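Local structure of protoporphyrinogen oxidase (Exiguobacterium sibiricum, 3LOV) at residues L305-T310 with L406-P411; T310-M315 with R361-R366. The protein probably catalyses the FAD-dependent, oxygen-consuming oxidation of coproporphyrinogen III to coproporphyrin III in heme b biosynthesis. One frame throughout, in Å; residues are numbered along the deposited sequence.

Interaction 1. Residues L305-T310 with L406-P411; sequences LTTHST and LMDGLP. With FAD (flavin-adenine dinucleotide), chain B.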
loop_
_atom_site.group_PDB
_atom_site.type_symbol
_atom_site.label_atom_id
_atom_site.label_comp_id
_atom_site.label_asym_id
_atom_site.label_seq_id
_atom_site.Cartn_x
_atom_site.Cartn_y
_atom_site.Cartn_z
ATOM N N LEU A 305 -11.673 -2.152 -12.227
ATOM C CA LEU A 305 -10.598 -1.823 -11.299
ATOM C C LEU A 305 -9.518 -2.879 -11.401
ATOM O O LEU A 305 -9.676 -3.997 -10.923
ATOM C CB LEU A 305 -11.147 -1.693 -9.870
ATOM C CG LEU A 305 -10.219 -1.185 -8.776
ATOM C CD1 LEU A 305 -9.789 0.247 -9.044
ATOM C CD2 LEU A 305 -10.882 -1.329 -7.407
ATOM N N THR A 306 -8.397 -2.521 -12.010
ATOM C CA THR A 306 -7.348 -3.467 -12.289
ATOM C C THR A 306 -6.345 -3.572 -11.172
ATOM O O THR A 306 -6.243 -2.682 -10.314
ATOM C CB THR A 306 -6.535 -3.092 -13.556
ATOM O OG1 THR A 306 -5.823 -1.865 -13.312
ATOM C CG2 THR A 306 -7.448 -2.956 -14.829
ATOM N N THR A 307 -5.557 -4.650 -11.226
ATOM C CA THR A 307 -4.528 -4.892 -10.253
ATOM C C THR A 307 -3.287 -5.453 -10.929
ATOM O O THR A 307 -3.317 -5.829 -12.117
ATOM C CB THR A 307 -5.000 -5.927 -9.194
ATOM O OG1 THR A 307 -5.319 -7.148 -9.852
ATOM C CG2 THR A 307 -6.211 -5.408 -8.345
ATOM N N HIS A 308 -2.203 -5.514 -10.161
ATOM C CA HIS A 308 -1.028 -6.322 -10.516
ATOM C C HIS A 308 -0.552 -7.096 -9.286
ATOM O O HIS A 308 -0.924 -6.766 -8.141
ATOM C CB HIS A 308 0.079 -5.427 -11.117
ATOM C CG HIS A 308 0.761 -4.548 -10.120
ATOM N ND1 HIS A 308 0.288 -3.297 -9.777
ATOM C CD2 HIS A 308 1.883 -4.742 -9.385
ATOM C CE1 HIS A 308 1.084 -2.764 -8.870
ATOM N NE2 HIS A 308 2.062 -3.615 -8.615
ATOM N N SER A 309 0.262 -8.126 -9.519
ATOM C CA SER A 309 0.842 -8.953 -8.460
ATOM C C SER A 309 2.263 -8.551 -8.150
ATOM O O SER A 309 2.991 -8.116 -9.020
ATOM C CB SER A 309 0.849 -10.444 -8.857
ATOM O OG SER A 309 -0.476 -10.878 -9.070
ATOM N N THR A 310 2.649 -8.759 -6.899
ATOM C CA THR A 310 3.963 -8.423 -6.404
ATOM C C THR A 310 4.532 -9.637 -5.677
ATOM O O THR A 310 3.797 -10.334 -4.975
ATOM C CB THR A 310 3.913 -7.220 -5.391
ATOM O OG1 THR A 310 3.239 -6.094 -5.980
ATOM C CG2 THR A 310 5.342 -6.797 -4.950
ATOM N N LEU A 406 2.060 -11.726 -3.363
ATOM C CA LEU A 406 0.831 -11.016 -3.077
ATOM C C LEU A 406 0.067 -10.871 -4.385
ATOM O O LEU A 406 0.257 -9.877 -5.131
ATOM C CB LEU A 406 1.169 -9.685 -2.443
ATOM C CG LEU A 406 1.979 -9.866 -1.141
ATOM C CD1 LEU A 406 3.531 -9.720 -1.342
ATOM C CD2 LEU A 406 1.480 -8.889 -0.150
HETATM N N MSE A 407 -0.727 -11.911 -4.691
HETATM C CA MSE A 407 -1.469 -11.987 -5.949
HETATM C C MSE A 407 -2.565 -10.892 -6.027
HETATM O O MSE A 407 -3.318 -10.694 -5.069
HETATM C CB MSE A 407 -2.128 -13.373 -6.140
HETATM C CG MSE A 407 -1.175 -14.581 -6.244
HETATM SE SE MSE A 407 0.466 -14.276 -7.240
HETATM C CE MSE A 407 -0.177 -13.957 -9.037
ATOM N N ASP A 408 -2.655 -10.206 -7.180
ATOM C CA ASP A 408 -3.677 -9.169 -7.417
ATOM C C ASP A 408 -3.815 -8.207 -6.239
ATOM O O ASP A 408 -4.931 -7.834 -5.875
ATOM C CB ASP A 408 -5.052 -9.796 -7.705
ATOM C CG ASP A 408 -4.961 -10.984 -8.665
ATOM O OD1 ASP A 408 -4.106 -10.961 -9.595
ATOM O OD2 ASP A 408 -5.696 -11.969 -8.459
ATOM N N GLY A 409 -2.683 -7.789 -5.690
ATOM C CA GLY A 409 -2.644 -7.093 -4.390
ATOM C C GLY A 409 -2.826 -5.589 -4.471
ATOM O O GLY A 409 -3.297 -4.971 -3.517
ATOM N N LEU A 410 -2.432 -4.993 -5.592
ATOM C CA LEU A 410 -2.459 -3.561 -5.714
ATOM C C LEU A 410 -3.436 -3.067 -6.766
ATOM O O LEU A 410 -3.217 -3.231 -7.946
ATOM C CB LEU A 410 -1.040 -3.028 -5.952
ATOM C CG LEU A 410 -0.107 -3.195 -4.734
ATOM C CD1 LEU A 410 1.381 -3.000 -5.100
ATOM C CD2 LEU A 410 -0.541 -2.307 -3.548
ATOM N N PRO A 411 -4.514 -2.427 -6.337
ATOM C CA PRO A 411 -5.396 -1.767 -7.313
ATOM C C PRO A 411 -4.858 -0.450 -7.803
ATOM O O PRO A 411 -4.224 0.274 -7.046
ATOM C CB PRO A 411 -6.675 -1.477 -6.523
ATOM C CG PRO A 411 -6.606 -2.309 -5.324
ATOM C CD PRO A 411 -5.121 -2.452 -5.006
HETATM P PA FAD B . -6.221 -8.626 2.484
HETATM O O1A FAD B . -5.017 -8.460 3.349
HETATM O O2A FAD B . -6.032 -9.022 1.068
HETATM O O5B FAD B . -7.192 -9.677 3.180
HETATM C C5B FAD B . -8.258 -10.292 2.503
HETATM C C4B FAD B . -8.686 -11.514 3.325
HETATM O O4B FAD B . -9.897 -12.071 2.809
HETATM C C3B FAD B . -7.608 -12.579 3.308
HETATM O O3B FAD B . -7.355 -13.091 4.605
HETATM C C2B FAD B . -8.223 -13.603 2.374
HETATM O O2B FAD B . -7.838 -14.902 2.657
HETATM C C1B FAD B . -9.706 -13.447 2.636
HETATM N N9A FAD B . -10.596 -13.928 1.568
HETATM C C8A FAD B . -10.467 -13.929 0.196
HETATM N N7A FAD B . -11.567 -14.486 -0.372
HETATM C C5A FAD B . -12.410 -14.850 0.641
HETATM C C6A FAD B . -13.676 -15.438 0.683
HETATM N N6A FAD B . -14.334 -15.742 -0.433
HETATM N N1A FAD B . -14.279 -15.685 1.906
HETATM C C2A FAD B . -13.659 -15.316 3.076
HETATM N N3A FAD B . -12.417 -14.709 3.032
HETATM C C4A FAD B . -11.806 -14.505 1.847
HETATM N N1 FAD B . 0.237 -0.776 3.125
HETATM C C2 FAD B . 0.906 0.025 4.010
HETATM O O2 FAD B . 0.286 0.793 4.758
HETATM N N3 FAD B . 2.276 -0.007 4.050
HETATM C C4 FAD B . 3.002 -0.791 3.229
HETATM O O4 FAD B . 4.213 -0.793 3.341
HETATM C C4X FAD B . 2.359 -1.584 2.302
HETATM N N5 FAD B . 3.096 -2.428 1.488
HETATM C C5X FAD B . 2.414 -3.237 0.574
HETATM C C6 FAD B . 3.137 -4.069 -0.287
HETATM C C7 FAD B . 2.464 -4.885 -1.212
HETATM C C7M FAD B . 3.244 -5.783 -2.126
HETATM C C8 FAD B . 1.057 -4.901 -1.255
HETATM C C8M FAD B . 0.289 -5.757 -2.246
HETATM C C9 FAD B . 0.327 -4.089 -0.393
HETATM C C9A FAD B . 0.991 -3.244 0.526
HETATM N N10 FAD B . 0.259 -2.423 1.393
HETATM C C10 FAD B . 0.956 -1.588 2.275
HETATM C "C1'" FAD B . -1.249 -2.351 1.394
HETATM C "C2'" FAD B . -1.788 -3.291 2.500
HETATM O "O2'" FAD B . -1.429 -4.586 2.188
HETATM C "C3'" FAD B . -3.314 -3.231 2.655
HETATM O "O3'" FAD B . -3.589 -1.992 3.295
HETATM C "C4'" FAD B . -3.949 -4.343 3.530
HETATM O "O4'" FAD B . -3.210 -5.544 3.644
HETATM C "C5'" FAD B . -5.300 -4.769 2.990
HETATM O "O5'" FAD B . -5.893 -5.661 3.899
HETATM P P FAD B . -7.344 -6.206 3.598
HETATM O O1P FAD B . -8.239 -5.159 2.989
HETATM O O2P FAD B . -7.941 -6.978 4.751
HETATM O O3P FAD B . -7.104 -7.289 2.395
HETATM O O HOH W 1 -3.545 -8.747 -10.732
HETATM O O HOH W 2 -2.005 -1.981 -10.141
HETATM O O HOH W 3 0.283 -6.590 -5.638
#
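Leu-406 N donates a hydrogen bond to Thr-310 O at 2.7 Å, coming in nearly along the C=O axis, while the return bond from Thr-310 N to Leu-406 O, 3.2 Å long, arrives from above the carbonyl plane. Past this pair the chain turns a corner at Met-407 and Asp-408. There Ser-309 OG, anti to its own carbonyl carbon (chi1 -61°), accepts a hydrogen bond from Asp-408 N at 3.0 Å, almost straight; the CE methyl of selenomethionine Met-407 lies against the same oxygen. Gly-409 and Leu-410 then both face His-308, a classic beta bulge between antiparallel strands 307-318 and 400-411. Their two amides make weak bonds to His-308 O, and a water donates to that oxygen at 2.8 Å while also bonding Thr-310 OG1. A second water links Thr-307 OG1 to Asp-408 OD1, donating to the latter at 2.6 Å. A third lies in the plane of the His-308 ring, 2.7 Å from ND1, and donates to Leu-410 O, which also takes a weak bond from His-308 N. The imidazole runs alongside Leu-410, whose CG meets the flavin methyl C8M at 3.6 Å; a side chain on Gly-409 would collide with that methyl.

Interaction 2. Residues T310-M315 with R361-R366; sequences TATVTM and RAFVGR. With FAD (flavin-adenine dinucleotide), chain B.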
loop_
_atom_site.group_PDB
_atom_site.type_symbol
_atom_site.label_atom_id
_atom_site.label_comp_id
_atom_site.label_asym_id
_atom_site.label_seq_id
_atom_site.Cartn_x
_atom_site.Cartn_y
_atom_site.Cartn_z
ATOM N N THR A 310 2.649 -8.759 -6.899
ATOM C CA THR A 310 3.963 -8.423 -6.404
ATOM C C THR A 310 4.532 -9.637 -5.677
ATOM O O THR A 310 3.797 -10.334 -4.975
ATOM C CB THR A 310 3.913 -7.220 -5.391
ATOM O OG1 THR A 310 3.239 -6.094 -5.980
ATOM C CG2 THR A 310 5.342 -6.797 -4.950
ATOM N N ALA A 311 5.820 -9.906 -5.876
ATOM C CA ALA A 311 6.588 -10.785 -4.975
ATOM C C ALA A 311 7.620 -9.971 -4.171
ATOM O O ALA A 311 8.241 -9.026 -4.693
ATOM C CB ALA A 311 7.299 -11.871 -5.747
ATOM N N THR A 312 7.802 -10.334 -2.903
ATOM C CA THR A 312 8.945 -9.854 -2.151
ATOM C C THR A 312 9.926 -11.018 -2.012
ATOM O O THR A 312 9.537 -12.167 -1.749
ATOM C CB THR A 312 8.553 -9.255 -0.780
ATOM O OG1 THR A 312 7.965 -10.267 0.040
ATOM C CG2 THR A 312 7.566 -8.070 -0.955
ATOM N N VAL A 313 11.201 -10.721 -2.243
ATOM C CA VAL A 313 12.242 -11.734 -2.207
ATOM C C VAL A 313 13.300 -11.180 -1.251
ATOM O O VAL A 313 13.921 -10.170 -1.534
ATOM C CB VAL A 313 12.803 -12.051 -3.615
ATOM C CG1 VAL A 313 13.899 -13.170 -3.527
ATOM C CG2 VAL A 313 11.662 -12.450 -4.566
ATOM N N THR A 314 13.414 -11.802 -0.087
ATOM C CA THR A 314 14.273 -11.319 0.971
ATOM C C THR A 314 15.457 -12.250 1.038
ATOM O O THR A 314 15.280 -13.451 1.065
ATOM C CB THR A 314 13.564 -11.282 2.341
ATOM O OG1 THR A 314 12.588 -10.221 2.353
ATOM C CG2 THR A 314 14.593 -11.046 3.452
HETATM N N MSE A 315 16.661 -11.681 1.018
HETATM C CA MSE A 315 17.910 -12.461 1.103
HETATM C C MSE A 315 18.687 -12.090 2.366
HETATM O O MSE A 315 19.009 -10.916 2.566
HETATM C CB MSE A 315 18.778 -12.172 -0.111
HETATM C CG MSE A 315 18.260 -12.804 -1.368
HETATM SE SE MSE A 315 18.781 -11.813 -2.934
HETATM C CE MSE A 315 18.608 -13.369 -4.029
ATOM N N ARG A 361 15.671 -6.866 0.838
ATOM C CA ARG A 361 14.298 -7.240 0.401
ATOM C C ARG A 361 14.020 -6.577 -0.948
ATOM O O ARG A 361 13.939 -5.359 -1.023
ATOM C CB ARG A 361 13.191 -6.866 1.418
ATOM C CG ARG A 361 11.799 -7.475 1.021
ATOM C CD ARG A 361 10.709 -7.477 2.094
ATOM N NE ARG A 361 10.068 -6.184 2.249
ATOM C CZ ARG A 361 8.782 -5.987 2.584
ATOM N NH1 ARG A 361 7.950 -7.000 2.831
ATOM N NH2 ARG A 361 8.322 -4.756 2.667
ATOM N N ALA A 362 13.962 -7.382 -2.005
ATOM C CA ALA A 362 13.639 -6.901 -3.346
ATOM C C ALA A 362 12.142 -7.102 -3.633
ATOM O O ALA A 362 11.524 -8.038 -3.155
ATOM C CB ALA A 362 14.512 -7.579 -4.410
ATOM N N PHE A 363 11.564 -6.166 -4.380
ATOM C CA PHE A 363 10.194 -6.269 -4.869
ATOM C C PHE A 363 10.219 -6.534 -6.373
ATOM O O PHE A 363 11.092 -6.007 -7.100
ATOM C CB PHE A 363 9.441 -4.969 -4.614
ATOM C CG PHE A 363 9.194 -4.686 -3.158
ATOM C CD1 PHE A 363 10.213 -4.242 -2.339
ATOM C CD2 PHE A 363 7.928 -4.828 -2.618
ATOM C CE1 PHE A 363 9.977 -3.961 -0.993
ATOM C CE2 PHE A 363 7.687 -4.546 -1.253
ATOM C CZ PHE A 363 8.694 -4.115 -0.464
ATOM N N VAL A 364 9.273 -7.349 -6.834
ATOM C CA VAL A 364 9.111 -7.688 -8.266
ATOM C C VAL A 364 7.627 -7.581 -8.612
ATOM O O VAL A 364 6.784 -8.080 -7.859
ATOM C CB VAL A 364 9.593 -9.145 -8.592
ATOM C CG1 VAL A 364 9.176 -9.540 -10.024
ATOM C CG2 VAL A 364 11.128 -9.292 -8.436
ATOM N N GLY A 365 7.310 -6.938 -9.739
ATOM C CA GLY A 365 5.948 -6.814 -10.206
ATOM C C GLY A 365 5.549 -5.373 -10.460
ATOM O O GLY A 365 5.731 -4.526 -9.597
ATOM N N ARG A 366 5.039 -5.105 -11.665
ATOM C CA ARG A 366 4.467 -3.791 -12.053
ATOM C C ARG A 366 3.160 -3.994 -12.789
ATOM O O ARG A 366 2.909 -5.092 -13.300
ATOM C CB ARG A 366 5.413 -3.055 -13.030
ATOM C CG ARG A 366 6.830 -2.851 -12.545
ATOM C CD ARG A 366 7.593 -2.127 -13.624
ATOM N NE ARG A 366 8.962 -1.856 -13.233
ATOM C CZ ARG A 366 9.342 -0.806 -12.510
ATOM N NH1 ARG A 366 8.459 0.082 -12.102
ATOM N NH2 ARG A 366 10.612 -0.666 -12.182
HETATM P PA FAD B . -6.221 -8.626 2.484
HETATM O O1A FAD B . -5.017 -8.460 3.349
HETATM O O2A FAD B . -6.032 -9.022 1.068
HETATM O O5B FAD B . -7.192 -9.677 3.180
HETATM C C5B FAD B . -8.258 -10.292 2.503
HETATM C C4B FAD B . -8.686 -11.514 3.325
HETATM O O4B FAD B . -9.897 -12.071 2.809
HETATM C C3B FAD B . -7.608 -12.579 3.308
HETATM O O3B FAD B . -7.355 -13.091 4.605
HETATM C C2B FAD B . -8.223 -13.603 2.374
HETATM O O2B FAD B . -7.838 -14.902 2.657
HETATM C C1B FAD B . -9.706 -13.447 2.636
HETATM N N9A FAD B . -10.596 -13.928 1.568
HETATM C C8A FAD B . -10.467 -13.929 0.196
HETATM N N7A FAD B . -11.567 -14.486 -0.372
HETATM C C5A FAD B . -12.410 -14.850 0.641
HETATM C C6A FAD B . -13.676 -15.438 0.683
HETATM N N6A FAD B . -14.334 -15.742 -0.433
HETATM N N1A FAD B . -14.279 -15.685 1.906
HETATM C C2A FAD B . -13.659 -15.316 3.076
HETATM N N3A FAD B . -12.417 -14.709 3.032
HETATM C C4A FAD B . -11.806 -14.505 1.847
HETATM N N1 FAD B . 0.237 -0.776 3.125
HETATM C C2 FAD B . 0.906 0.025 4.010
HETATM O O2 FAD B . 0.286 0.793 4.758
HETATM N N3 FAD B . 2.276 -0.007 4.050
HETATM C C4 FAD B . 3.002 -0.791 3.229
HETATM O O4 FAD B . 4.213 -0.793 3.341
HETATM C C4X FAD B . 2.359 -1.584 2.302
HETATM N N5 FAD B . 3.096 -2.428 1.488
HETATM C C5X FAD B . 2.414 -3.237 0.574
HETATM C C6 FAD B . 3.137 -4.069 -0.287
HETATM C C7 FAD B . 2.464 -4.885 -1.212
HETATM C C7M FAD B . 3.244 -5.783 -2.126
HETATM C C8 FAD B . 1.057 -4.901 -1.255
HETATM C C8M FAD B . 0.289 -5.757 -2.246
HETATM C C9 FAD B . 0.327 -4.089 -0.393
HETATM C C9A FAD B . 0.991 -3.244 0.526
HETATM N N10 FAD B . 0.259 -2.423 1.393
HETATM C C10 FAD B . 0.956 -1.588 2.275
HETATM C "C1'" FAD B . -1.249 -2.351 1.394
HETATM C "C2'" FAD B . -1.788 -3.291 2.500
HETATM O "O2'" FAD B . -1.429 -4.586 2.188
HETATM C "C3'" FAD B . -3.314 -3.231 2.655
HETATM O "O3'" FAD B . -3.589 -1.992 3.295
HETATM C "C4'" FAD B . -3.949 -4.343 3.530
HETATM O "O4'" FAD B . -3.210 -5.544 3.644
HETATM C "C5'" FAD B . -5.300 -4.769 2.990
HETATM O "O5'" FAD B . -5.893 -5.661 3.899
HETATM P P FAD B . -7.344 -6.206 3.598
HETATM O O1P FAD B . -8.239 -5.159 2.989
HETATM O O2P FAD B . -7.941 -6.978 4.751
HETATM O O3P FAD B . -7.104 -7.289 2.395
HETATM O O HOH W 4 4.268 -3.653 -6.768
#
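Two neighbouring strands of the mixed beta sheet, 307-318 and 357-364, run antiparallel here, next to the dimethylbenzene end of the flavin. Ala-311 and Val-364 form one hydrogen-bonded pair, with both N-to-O distances 2.9 Å; Val-313 and Ala-362 form the next, where Val-313 N reaches Ala-362 O at 2.9 Å and the reverse bond, from Ala-362 N to Val-313 O, rises above the carbonyl plane. The CA-H groups of Thr-310, Thr-312, Arg-361 and Phe-363 point at the same carbonyl oxygens. This regular pairing leaves two faces: Ala-311 and Ala-362 lie against helix 377-392, whereas Thr-312, Thr-314, Arg-361 and Phe-363 share the other side. Phe-363 lies side by side with Thr-312, whose CG2 comes within 3.5 Å of CE2; Thr-310 CG2 meets the same ring at its edge, 4.0 Å from CD2. Arg-361 starts with CG anti to its backbone N (chi1 -171°), crosses obliquely past Thr-314 with CG 3.2 Å from OG1, and bends at chi3 (79°). Phe-363 CE2 lies over one face of the guanidinium, 3.9 Å above the guanidinium plane and offset toward its rim, with Thr-312 CG2 over a face as well. NH1 bonds Gly-58 O, and Thr-312 OG1 bonds Arg-57 O, tying the sheet to the loop leading to Asp-60, an FAD-binding residue that Arg-361 touches. An alanine in place of Arg-361 loses the bond to Gly-58 O and the flat group beside Phe-363 CE2, and would probably leave the loop held here mainly by Thr-312. At the strand end a water bonds Thr-310 OG1 and, weakly, Gly-365 O.

How the interactions relate
Strand 307-318 is the shared element: it lies between strand 400-411, its partner in interaction 1, and strand 357-364, its partner in interaction 2, so the two contacts bind the two opposite edges of this strand, within one sheet. Their centres are about 14 Å apart, and in sequence interaction 2 is nested within the loop that interaction 1 closes. Thr-310 belongs to both and places CB 3.6 Å from the flavin methyl C7M, next to the C8M methyl met by interaction 1. The contacts also touch directly, His-308 CB packing 3.6 Å from Arg-366 O. Interaction 1 thus lines the dimethylbenzene end of FAD, while interaction 2 runs on from it into the buried sheet.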